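Local coordinates for metallo-beta-lactamase family protein (Thermus thermophilus, PDB 2ZO4) that binds two zinc ions and, as a member of the metallo-beta-lactamase superfamily, probably acts as a hydrolase, at residues Arg162-Trp167 with Tyr179-Gly184; Leu166-His171 with Leu215-Arg220; Ser197-Leu202 with Arg285-Ala290; Asn209-Phe214 with Leu296-Glu301. All coordinates share one frame; numbering follows the deposited sequence.

In the fold
Contacts 1 and 2 share Leu166 and Trp167: strand 161-167 pairs with its hairpin partner in contact 1, and in contact 2 the chain leaves the strand and runs on past helix 210-222 to His171, a ligand of one zinc ion. Their centres lie 15 Å apart. Contact 3 meets that histidine from the second shell, since His171 ND1 probably donates a hydrogen bond to Asn199 O at 2.6 Å. Contact 4 uses the first turn of helix 210-222, whose Phe214 packs against Gly170 of contact 2 and Pro198 of contact 3. Contacts 3 and 4 both join the metallo-beta-lactamase region to helix 286-301, their centres 13 Å apart, whereas contact 1 lies away from the zinc site.

Contact 1 (Arg162-Trp167 with Tyr179-Gly184); sequences RLRVLW and YLEEEG
The side chain of Arg164 crosses that of Glu181 at an oblique angle, guanidinium and carboxylate planes turned 53° apart. The grip is side-on and uses one nitrogen for each oxygen: NE reaches Glu181 OE2 at 3.0 Å and NH2 reaches Glu181 OE1 at 3.1 Å. Both oxygens lie near the guanidinium plane, but NE meets OE2 from well above the carboxylate plane. Bends at chi2 (74°) and chi3 (64°) place CD and NE so that the NE edge of the guanidinium faces the carboxylate, while NH1 turns to Gly153 O.

Beneath this ion pair, Arg164 and Tyr179 form an antiparallel hydrogen-bonded pair, with Arg164 N to Tyr179 O at 2.6 Å and Tyr179 N to Arg164 O at 2.8 Å. Leu166 CD1 packs on Tyr179 CB, 3.8 Å away. Leucines suit the other face of the hairpin, where Leu163 and Leu180 lie side by side.

The direct pairing then stops, and Glu181 N donates to water 2. Just where water takes over from the backbone bonds, the two-nitrogen grip of Arg164 fixes guanidinium and carboxylate against each other and ties the two segments together.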
# COMPACT_ATOMS: atom_id res chain seq x y z
N ARG A 162 3.05 21.09 7.73
CA ARG A 162 2.32 20.38 8.77
C ARG A 162 1.45 19.29 8.13
O ARG A 162 0.55 19.58 7.34
CB ARG A 162 1.47 21.34 9.60
CG ARG A 162 0.99 20.73 10.91
CD ARG A 162 0.57 21.80 11.92
NE ARG A 162 -0.22 21.21 13.00
CZ ARG A 162 0.22 20.98 14.23
NH1 ARG A 162 1.46 21.31 14.58
NH2 ARG A 162 -0.59 20.43 15.13
N LEU A 163 1.75 18.05 8.49
CA LEU A 163 1.14 16.88 7.88
C LEU A 163 0.26 16.14 8.88
O LEU A 163 0.71 15.81 9.97
CB LEU A 163 2.23 15.93 7.36
CG LEU A 163 2.98 16.28 6.07
CD1 LEU A 163 3.89 17.50 6.23
CD2 LEU A 163 3.79 15.09 5.62
N ARG A 164 -0.98 15.87 8.49
CA ARG A 164 -1.89 15.09 9.32
C ARG A 164 -1.82 13.62 8.90
O ARG A 164 -2.01 13.30 7.73
CB ARG A 164 -3.32 15.61 9.20
CG ARG A 164 -4.33 14.91 10.12
CD ARG A 164 -4.19 15.34 11.58
NE ARG A 164 -4.49 16.76 11.74
CZ ARG A 164 -4.32 17.45 12.87
NH1 ARG A 164 -3.85 16.87 13.96
NH2 ARG A 164 -4.63 18.74 12.90
N VAL A 165 -1.56 12.75 9.87
CA VAL A 165 -1.53 11.31 9.62
C VAL A 165 -2.95 10.74 9.56
O VAL A 165 -3.71 10.83 10.52
CB VAL A 165 -0.67 10.56 10.67
CG1 VAL A 165 -0.63 9.04 10.38
CG2 VAL A 165 0.74 11.12 10.70
N LEU A 166 -3.29 10.16 8.41
CA LEU A 166 -4.60 9.55 8.23
C LEU A 166 -4.46 8.05 8.03
O LEU A 166 -4.03 7.60 6.97
CB LEU A 166 -5.34 10.16 7.03
CG LEU A 166 -5.45 11.67 6.88
CD1 LEU A 166 -6.13 11.98 5.55
CD2 LEU A 166 -6.22 12.32 8.04
N TRP A 167 -4.80 7.29 9.07
CA TRP A 167 -4.81 5.84 9.00
C TRP A 167 -5.90 5.42 8.02
O TRP A 167 -7.08 5.73 8.21
CB TRP A 167 -5.05 5.23 10.38
CG TRP A 167 -5.07 3.73 10.42
CD1 TRP A 167 -4.26 2.87 9.73
CD2 TRP A 167 -5.91 2.90 11.24
NE1 TRP A 167 -4.56 1.56 10.05
CE2 TRP A 167 -5.57 1.56 10.97
CE3 TRP A 167 -6.93 3.18 12.16
CZ2 TRP A 167 -6.21 0.48 11.60
CZ3 TRP A 167 -7.57 2.10 12.79
CH2 TRP A 167 -7.21 0.77 12.50
N TYR A 179 -1.69 14.22 5.07
CA TYR A 179 -2.54 15.31 4.60
C TYR A 179 -2.05 16.68 5.07
O TYR A 179 -1.90 16.93 6.27
CB TYR A 179 -3.99 15.07 5.03
CG TYR A 179 -5.01 16.05 4.45
CD1 TYR A 179 -5.01 16.37 3.10
CD2 TYR A 179 -5.99 16.61 5.27
CE1 TYR A 179 -5.95 17.26 2.57
CE2 TYR A 179 -6.94 17.50 4.75
CZ TYR A 179 -6.92 17.81 3.40
OH TYR A 179 -7.85 18.68 2.89
N LEU A 180 -1.79 17.55 4.09
CA LEU A 180 -1.41 18.94 4.34
C LEU A 180 -2.70 19.75 4.37
O LEU A 180 -3.22 20.15 3.33
CB LEU A 180 -0.46 19.45 3.26
CG LEU A 180 1.00 18.97 3.28
CD1 LEU A 180 1.14 17.48 2.96
CD2 LEU A 180 1.82 19.79 2.31
N GLU A 181 -3.21 19.97 5.58
CA GLU A 181 -4.56 20.47 5.80
C GLU A 181 -4.79 21.89 5.27
O GLU A 181 -5.83 22.16 4.66
CB GLU A 181 -4.94 20.39 7.28
CG GLU A 181 -5.09 18.96 7.79
CD GLU A 181 -5.49 18.87 9.25
OE1 GLU A 181 -5.11 19.75 10.05
OE2 GLU A 181 -6.19 17.89 9.60
N GLU A 182 -3.84 22.78 5.49
CA GLU A 182 -3.99 24.16 5.03
C GLU A 182 -4.03 24.23 3.50
O GLU A 182 -4.90 24.88 2.92
CB GLU A 182 -2.88 25.06 5.59
CG GLU A 182 -3.10 26.54 5.27
CD GLU A 182 -2.12 27.46 5.98
OE1 GLU A 182 -0.96 27.06 6.19
OE2 GLU A 182 -2.52 28.60 6.32
N GLU A 183 -3.10 23.51 2.87
CA GLU A 183 -2.98 23.49 1.41
C GLU A 183 -4.05 22.61 0.75
O GLU A 183 -4.37 22.80 -0.42
CB GLU A 183 -1.58 23.01 1.01
CG GLU A 183 -0.42 23.88 1.53
CD GLU A 183 0.10 23.47 2.90
OE1 GLU A 183 -0.62 22.80 3.67
OE2 GLU A 183 1.26 23.81 3.23
N GLY A 184 -4.58 21.66 1.52
CA GLY A 184 -5.59 20.74 1.01
C GLY A 184 -4.97 19.70 0.09
O GLY A 184 -5.64 19.15 -0.78
O HOH W 1 -1.16 22.08 6.63
O HOH W 2 -1.89 19.21 8.16
O HOH W 3 1.76 23.31 5.83

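Contact 2 (Leu166-His171 with Leu215-Arg220); sequences LWTPGH and LRSLDR. With ZN (zinc ion), chain B.
Polar contacts centre on Ser217 and Arg220, which reach from one side of helix 210-222 toward the segment 166-171. Ser217 OG comes within 2.7 Å of Pro169 O, a likely hydrogen bond, though Asp213 O one turn earlier competes for the same proton. With OG anti to its own carbonyl carbon (chi1 -65°), the hydroxyl also sits 3.4 Å from Pro169 CD. Serine is small enough for Thr168 and Ser217 to bring their CA atoms to 5.0 Å. Arg220 NH1 lies 3.0 Å from Trp167 O, at an angle too poor for a hydrogen bond; NH2 forms a salt bridge with Asp152.

Among the packing contacts, Leu166 covers one face of the Arg220 guanidinium: CB stands 4.1 Å above its centre and CD2 is 3.6 Å from NH2. Thr168 CG2 rests on Ser217 CB, and Pro169 CD lies over the rim of the Trp167 indole. At Gly170 the backbone takes angles (phi 137°) at which a side chain would press on the preceding carbonyl oxygen.

The metal bond comes last. His171 NE2 binds zinc at 2.1 Å, sharing the ion with His70, His72, Asp190 and water 4. A strand end leading through a short loop to a zinc histidine is characteristic of the dinuclear site of the metallo-beta-lactamase fold.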
# COMPACT_ATOMS: atom_id res chain seq x y z
N LEU A 166 -3.29 10.16 8.41
CA LEU A 166 -4.60 9.55 8.23
C LEU A 166 -4.46 8.05 8.03
O LEU A 166 -4.03 7.60 6.97
CB LEU A 166 -5.34 10.16 7.03
CG LEU A 166 -5.45 11.67 6.88
CD1 LEU A 166 -6.13 11.98 5.55
CD2 LEU A 166 -6.22 12.32 8.04
N TRP A 167 -4.80 7.29 9.07
CA TRP A 167 -4.81 5.84 9.00
C TRP A 167 -5.90 5.42 8.02
O TRP A 167 -7.08 5.73 8.21
CB TRP A 167 -5.05 5.23 10.38
CG TRP A 167 -5.07 3.73 10.42
CD1 TRP A 167 -4.26 2.87 9.73
CD2 TRP A 167 -5.91 2.90 11.24
NE1 TRP A 167 -4.56 1.56 10.05
CE2 TRP A 167 -5.57 1.56 10.97
CE3 TRP A 167 -6.93 3.18 12.16
CZ2 TRP A 167 -6.21 0.48 11.60
CZ3 TRP A 167 -7.57 2.10 12.79
CH2 TRP A 167 -7.21 0.77 12.50
N THR A 168 -5.47 4.75 6.96
CA THR A 168 -6.35 4.33 5.87
C THR A 168 -6.12 2.85 5.55
O THR A 168 -5.53 2.52 4.51
CB THR A 168 -6.15 5.21 4.62
OG1 THR A 168 -4.77 5.56 4.49
CG2 THR A 168 -7.00 6.49 4.71
N PRO A 169 -6.57 1.95 6.45
CA PRO A 169 -6.37 0.51 6.28
C PRO A 169 -7.16 -0.04 5.09
O PRO A 169 -8.14 0.56 4.66
CB PRO A 169 -6.90 -0.08 7.59
CG PRO A 169 -7.91 0.92 8.06
CD PRO A 169 -7.33 2.24 7.68
N GLY A 170 -6.71 -1.18 4.56
CA GLY A 170 -7.35 -1.81 3.41
C GLY A 170 -6.32 -2.32 2.42
O GLY A 170 -6.10 -3.52 2.30
N HIS A 171 -5.68 -1.39 1.72
CA HIS A 171 -4.55 -1.72 0.85
C HIS A 171 -3.40 -2.33 1.65
O HIS A 171 -2.75 -3.27 1.20
CB HIS A 171 -4.08 -0.48 0.10
CG HIS A 171 -2.92 -0.73 -0.81
ND1 HIS A 171 -3.05 -1.38 -2.02
CD2 HIS A 171 -1.60 -0.44 -0.67
CE1 HIS A 171 -1.86 -1.47 -2.59
NE2 HIS A 171 -0.97 -0.91 -1.80
N LEU A 215 -13.00 0.07 1.98
CA LEU A 215 -14.18 0.85 1.62
C LEU A 215 -14.48 1.94 2.64
O LEU A 215 -14.93 3.03 2.28
CB LEU A 215 -15.39 -0.07 1.38
CG LEU A 215 -15.25 -1.07 0.22
CD1 LEU A 215 -16.37 -2.12 0.23
CD2 LEU A 215 -15.19 -0.37 -1.14
N ARG A 216 -14.22 1.67 3.92
CA ARG A 216 -14.38 2.70 4.95
C ARG A 216 -13.32 3.80 4.79
O ARG A 216 -13.59 4.97 5.06
CB ARG A 216 -14.34 2.08 6.35
CG ARG A 216 -14.56 3.06 7.48
CD ARG A 216 -15.62 2.56 8.45
NE ARG A 216 -16.96 3.04 8.10
CZ ARG A 216 -17.55 4.11 8.64
NH1 ARG A 216 -16.93 4.84 9.57
NH2 ARG A 216 -18.77 4.47 8.24
N SER A 217 -12.12 3.41 4.35
CA SER A 217 -11.04 4.36 4.11
C SER A 217 -11.36 5.29 2.94
O SER A 217 -11.11 6.49 3.01
CB SER A 217 -9.71 3.63 3.86
OG SER A 217 -9.30 2.95 5.03
N LEU A 218 -11.95 4.73 1.88
CA LEU A 218 -12.43 5.51 0.74
C LEU A 218 -13.49 6.53 1.16
O LEU A 218 -13.48 7.66 0.68
CB LEU A 218 -13.00 4.60 -0.36
CG LEU A 218 -12.11 3.56 -1.04
CD1 LEU A 218 -12.96 2.71 -1.98
CD2 LEU A 218 -10.94 4.20 -1.79
N ASP A 219 -14.41 6.11 2.04
CA ASP A 219 -15.41 7.01 2.62
C ASP A 219 -14.75 8.17 3.35
O ASP A 219 -15.14 9.32 3.15
CB ASP A 219 -16.31 6.25 3.60
CG ASP A 219 -17.46 5.52 2.92
OD1 ASP A 219 -18.10 6.09 2.00
OD2 ASP A 219 -17.74 4.36 3.31
N ARG A 220 -13.76 7.85 4.18
CA ARG A 220 -13.02 8.84 4.96
C ARG A 220 -12.35 9.87 4.05
O ARG A 220 -12.47 11.07 4.27
CB ARG A 220 -11.98 8.14 5.85
CG ARG A 220 -11.46 8.96 7.04
CD ARG A 220 -10.01 9.41 6.85
NE ARG A 220 -9.50 10.11 8.02
CZ ARG A 220 -8.83 9.54 9.03
NH1 ARG A 220 -8.56 8.24 9.02
NH2 ARG A 220 -8.41 10.29 10.05
ZN ZN B . 1.11 -0.80 -1.96
O HOH W 4 2.44 -0.78 -3.47

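Contact 3 (Ser197-Leu202 with Arg285-Ala290); sequences SPNVGL and RRFAFA
The amide of Asn199 and the ring of Phe287 meet at about a right angle, their planes 78° apart. The amide lies beside the root of the phenylalanine, with Asn199 CG 4.1 Å from Phe287 CB. It is directed there by chi1 (-152°), which sets CG roughly anti to the backbone N. A short side chain suits this partly exposed place, close against the helix.

Farther along, the contact passes to the backbone. Leu202 N donates a nearly straight hydrogen bond to Ala290 O (2.9 Å), approaching from above the carbonyl plane. Gly201 CA adds a CA-H...O contact to the same oxygen at 3.4 Å, so two donors converge on one helical carbonyl. The closeness depends on small residues: Ala290 CB touches Gly201 CA at 3.7 Å, and a side chain on Gly201 would be pressed tightly against that methyl. Leu202 CB also lies beside Ala290 O, at 3.9 Å.

Beyond the two segments, Val200 N bonds to the Glu291 carboxylate, a second polar tie to the same helix. Asn199 O probably accepts a hydrogen bond from His171 ND1, which would hold the zinc-binding imidazole in its orientation. The contact thus joins a loop of the metallo-beta-lactamase region, next to the zinc site, to the C-terminal helical region. Loop 197-202 packs on helix 286-301, while Val200 also touches Leu211 and Phe214 of helix 210-222 and His251 of helix 240-261.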
# COMPACT_ATOMS: atom_id res chain seq x y z
N SER A 197 -7.71 0.28 -9.39
CA SER A 197 -7.84 0.18 -7.95
C SER A 197 -6.52 -0.31 -7.39
O SER A 197 -5.92 -1.24 -7.93
CB SER A 197 -8.96 -0.78 -7.55
OG SER A 197 -9.00 -0.93 -6.14
N PRO A 198 -6.06 0.34 -6.30
CA PRO A 198 -4.97 -0.27 -5.56
C PRO A 198 -5.40 -1.64 -5.03
O PRO A 198 -6.58 -1.84 -4.74
CB PRO A 198 -4.73 0.70 -4.40
CG PRO A 198 -5.94 1.56 -4.34
CD PRO A 198 -6.47 1.63 -5.73
N ASN A 199 -4.45 -2.56 -4.94
CA ASN A 199 -4.71 -3.90 -4.40
C ASN A 199 -5.42 -3.83 -3.04
O ASN A 199 -5.12 -2.96 -2.22
CB ASN A 199 -3.39 -4.67 -4.26
CG ASN A 199 -3.58 -6.18 -4.36
OD1 ASN A 199 -3.95 -6.70 -5.41
ND2 ASN A 199 -3.29 -6.88 -3.27
N VAL A 200 -6.39 -4.71 -2.84
CA VAL A 200 -6.90 -4.98 -1.51
C VAL A 200 -6.76 -6.49 -1.30
O VAL A 200 -7.66 -7.27 -1.64
CB VAL A 200 -8.36 -4.45 -1.30
CG1 VAL A 200 -9.34 -5.07 -2.30
CG2 VAL A 200 -8.81 -4.68 0.12
N GLY A 201 -5.61 -6.89 -0.76
CA GLY A 201 -5.29 -8.30 -0.64
C GLY A 201 -5.44 -8.85 0.76
O GLY A 201 -5.17 -8.16 1.74
N LEU A 202 -5.87 -10.11 0.84
CA LEU A 202 -5.91 -10.83 2.10
C LEU A 202 -4.67 -11.73 2.17
O LEU A 202 -4.55 -12.70 1.41
CB LEU A 202 -7.19 -11.66 2.24
CG LEU A 202 -7.59 -12.11 3.65
CD1 LEU A 202 -9.11 -12.19 3.80
CD2 LEU A 202 -6.93 -13.43 4.05
N ARG A 285 -0.27 -12.55 -10.68
CA ARG A 285 -1.21 -13.59 -10.29
C ARG A 285 -1.38 -13.63 -8.77
O ARG A 285 -2.50 -13.79 -8.27
CB ARG A 285 -0.75 -14.96 -10.81
N ARG A 286 -0.27 -13.48 -8.05
CA ARG A 286 -0.26 -13.49 -6.58
C ARG A 286 -1.18 -12.42 -5.99
O ARG A 286 -1.93 -12.69 -5.05
CB ARG A 286 1.17 -13.30 -6.05
N PHE A 287 -1.13 -11.22 -6.57
CA PHE A 287 -1.98 -10.10 -6.17
C PHE A 287 -3.44 -10.34 -6.55
O PHE A 287 -4.34 -10.00 -5.78
CB PHE A 287 -1.48 -8.79 -6.77
CG PHE A 287 -0.05 -8.46 -6.41
CD1 PHE A 287 0.94 -8.43 -7.38
CD2 PHE A 287 0.30 -8.20 -5.08
CE1 PHE A 287 2.26 -8.14 -7.05
CE2 PHE A 287 1.62 -7.91 -4.74
CZ PHE A 287 2.60 -7.87 -5.72
N ALA A 288 -3.66 -10.92 -7.73
CA ALA A 288 -5.00 -11.32 -8.16
C ALA A 288 -5.63 -12.31 -7.18
O ALA A 288 -6.80 -12.17 -6.81
CB ALA A 288 -4.96 -11.89 -9.58
N PHE A 289 -4.85 -13.31 -6.75
CA PHE A 289 -5.29 -14.28 -5.75
C PHE A 289 -5.71 -13.63 -4.42
O PHE A 289 -6.79 -13.92 -3.90
CB PHE A 289 -4.20 -15.33 -5.49
CG PHE A 289 -4.48 -16.22 -4.30
CD1 PHE A 289 -5.22 -17.39 -4.45
CD2 PHE A 289 -4.00 -15.90 -3.03
CE1 PHE A 289 -5.47 -18.23 -3.36
CE2 PHE A 289 -4.26 -16.72 -1.93
CZ PHE A 289 -4.99 -17.89 -2.10
N ALA A 290 -4.84 -12.78 -3.88
CA ALA A 290 -5.09 -12.13 -2.59
C ALA A 290 -6.28 -11.18 -2.62
O ALA A 290 -7.03 -11.09 -1.65
CB ALA A 290 -3.83 -11.42 -2.09

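Contact 4 (Asn209-Phe214 with Leu296-Glu301); sequences NPLKDF and LEYLRE
Where helix 210-222 begins, its N-cap residue Asn209 and first-turn residue Leu211 pack against Tyr298 near the C-terminal end of helix 286-301. Leu211 CD2 makes a CH-pi contact over one face of the tyrosine ring, 4.1 Å from its centroid and 27° off the normal. Chi1 of Leu211 (-178°) sets CG anti to the backbone N, and CD2 reaches Tyr298 CG at 3.7 Å.

Asn209 OD1 meets the ring at its edge, 3.6 Å from Tyr298 CD1, while Lys212 CB comes within 4.0 Å of Tyr298 CE1. Tyrosine suits the place, since its broad ring can touch three residues of the opposing helix start.

Water 5 supplies the polar link. It accepts from Asn209 ND2 at 2.9 Å and donates to Tyr298 O and to Glu301 OE1, the latter at 2.7 Å. Lys212 NZ and Glu301 OE2, of opposite charge, stand 4.7 Å apart, near enough for a probable mild attraction.

Outside the two segments, Tyr298 also touches Leu255 of helix 240-261, and Leu211 touches Val200 and His295, so that the start of helix 210-222 meets both the loop 197-202 and helix 286-301.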
# COMPACT_ATOMS: atom_id res chain seq x y z
N ASN A 209 -11.06 -8.39 7.80
CA ASN A 209 -11.87 -8.05 6.63
C ASN A 209 -11.27 -6.84 5.89
O ASN A 209 -11.80 -5.73 5.99
CB ASN A 209 -13.32 -7.78 7.06
CG ASN A 209 -14.32 -7.90 5.92
OD1 ASN A 209 -13.96 -7.94 4.75
ND2 ASN A 209 -15.61 -7.93 6.27
N PRO A 210 -10.15 -7.06 5.16
CA PRO A 210 -9.43 -5.95 4.51
C PRO A 210 -10.26 -5.09 3.56
O PRO A 210 -10.04 -3.88 3.50
CB PRO A 210 -8.29 -6.66 3.75
CG PRO A 210 -8.71 -8.08 3.65
CD PRO A 210 -9.48 -8.35 4.90
N LEU A 211 -11.19 -5.70 2.82
CA LEU A 211 -12.04 -4.95 1.88
C LEU A 211 -12.98 -3.98 2.61
O LEU A 211 -13.22 -2.87 2.14
CB LEU A 211 -12.84 -5.88 0.96
CG LEU A 211 -13.73 -5.20 -0.10
CD1 LEU A 211 -12.91 -4.27 -1.01
CD2 LEU A 211 -14.50 -6.20 -0.94
N LYS A 212 -13.51 -4.42 3.75
CA LYS A 212 -14.36 -3.57 4.59
C LYS A 212 -13.59 -2.35 5.10
O LYS A 212 -14.11 -1.24 5.09
CB LYS A 212 -14.94 -4.37 5.76
CG LYS A 212 -16.01 -3.62 6.57
CD LYS A 212 -16.77 -4.55 7.50
CE LYS A 212 -17.78 -3.77 8.34
NZ LYS A 212 -18.60 -4.67 9.20
N ASP A 213 -12.35 -2.57 5.54
CA ASP A 213 -11.43 -1.48 5.89
C ASP A 213 -11.20 -0.53 4.72
O ASP A 213 -11.21 0.69 4.89
CB ASP A 213 -10.06 -2.03 6.31
CG ASP A 213 -10.06 -2.63 7.70
OD1 ASP A 213 -10.86 -2.21 8.56
OD2 ASP A 213 -9.22 -3.52 7.93
N PHE A 214 -10.97 -1.10 3.54
CA PHE A 214 -10.64 -0.34 2.34
C PHE A 214 -11.78 0.58 1.94
O PHE A 214 -11.55 1.74 1.60
CB PHE A 214 -10.29 -1.27 1.17
CG PHE A 214 -9.82 -0.54 -0.06
CD1 PHE A 214 -8.53 -0.01 -0.13
CD2 PHE A 214 -10.67 -0.40 -1.16
CE1 PHE A 214 -8.10 0.67 -1.28
CE2 PHE A 214 -10.24 0.28 -2.31
CZ PHE A 214 -8.96 0.81 -2.36
N LEU A 296 -13.96 -12.53 -1.52
CA LEU A 296 -14.68 -13.72 -1.06
C LEU A 296 -14.97 -13.68 0.44
O LEU A 296 -16.07 -14.05 0.87
CB LEU A 296 -13.89 -14.99 -1.40
CG LEU A 296 -13.92 -15.44 -2.87
CD1 LEU A 296 -12.74 -16.35 -3.16
CD2 LEU A 296 -15.25 -16.11 -3.21
N GLU A 297 -14.00 -13.23 1.23
CA GLU A 297 -14.17 -13.18 2.69
C GLU A 297 -15.09 -12.05 3.13
O GLU A 297 -15.75 -12.13 4.17
CB GLU A 297 -12.81 -13.13 3.40
CG GLU A 297 -12.09 -14.49 3.42
CD GLU A 297 -12.90 -15.58 4.13
OE1 GLU A 297 -12.93 -15.59 5.37
OE2 GLU A 297 -13.50 -16.44 3.44
N TYR A 298 -15.14 -10.99 2.32
CA TYR A 298 -16.11 -9.91 2.50
C TYR A 298 -17.53 -10.44 2.28
O TYR A 298 -18.44 -10.16 3.06
CB TYR A 298 -15.80 -8.77 1.54
CG TYR A 298 -16.70 -7.56 1.67
CD1 TYR A 298 -16.37 -6.51 2.53
CD2 TYR A 298 -17.88 -7.46 0.93
CE1 TYR A 298 -17.19 -5.41 2.65
CE2 TYR A 298 -18.71 -6.35 1.05
CZ TYR A 298 -18.36 -5.33 1.91
OH TYR A 298 -19.17 -4.23 2.02
N LEU A 299 -17.71 -11.20 1.20
CA LEU A 299 -19.00 -11.79 0.85
C LEU A 299 -19.45 -12.83 1.87
O LEU A 299 -20.64 -12.94 2.17
CB LEU A 299 -18.97 -12.40 -0.55
CG LEU A 299 -18.88 -11.43 -1.74
CD1 LEU A 299 -18.70 -12.19 -3.04
CD2 LEU A 299 -20.10 -10.52 -1.82
N ARG A 300 -18.49 -13.60 2.39
CA ARG A 300 -18.77 -14.65 3.37
C ARG A 300 -19.22 -14.05 4.69
O ARG A 300 -20.14 -14.57 5.33
CB ARG A 300 -17.56 -15.57 3.56
CG ARG A 300 -17.91 -16.90 4.22
CD ARG A 300 -16.76 -17.90 4.18
NE ARG A 300 -15.62 -17.51 5.01
CZ ARG A 300 -15.55 -17.66 6.33
NH1 ARG A 300 -16.58 -18.18 7.01
NH2 ARG A 300 -14.47 -17.27 6.98
N GLU A 301 -18.58 -12.95 5.09
CA GLU A 301 -18.94 -12.25 6.32
C GLU A 301 -20.37 -11.71 6.24
O GLU A 301 -21.09 -11.71 7.23
CB GLU A 301 -17.94 -11.13 6.63
CG GLU A 301 -18.02 -10.56 8.05
CD GLU A 301 -19.08 -9.48 8.21
OE1 GLU A 301 -19.47 -8.85 7.20
OE2 GLU A 301 -19.51 -9.24 9.36
O HOH W 5 -18.25 -7.94 5.01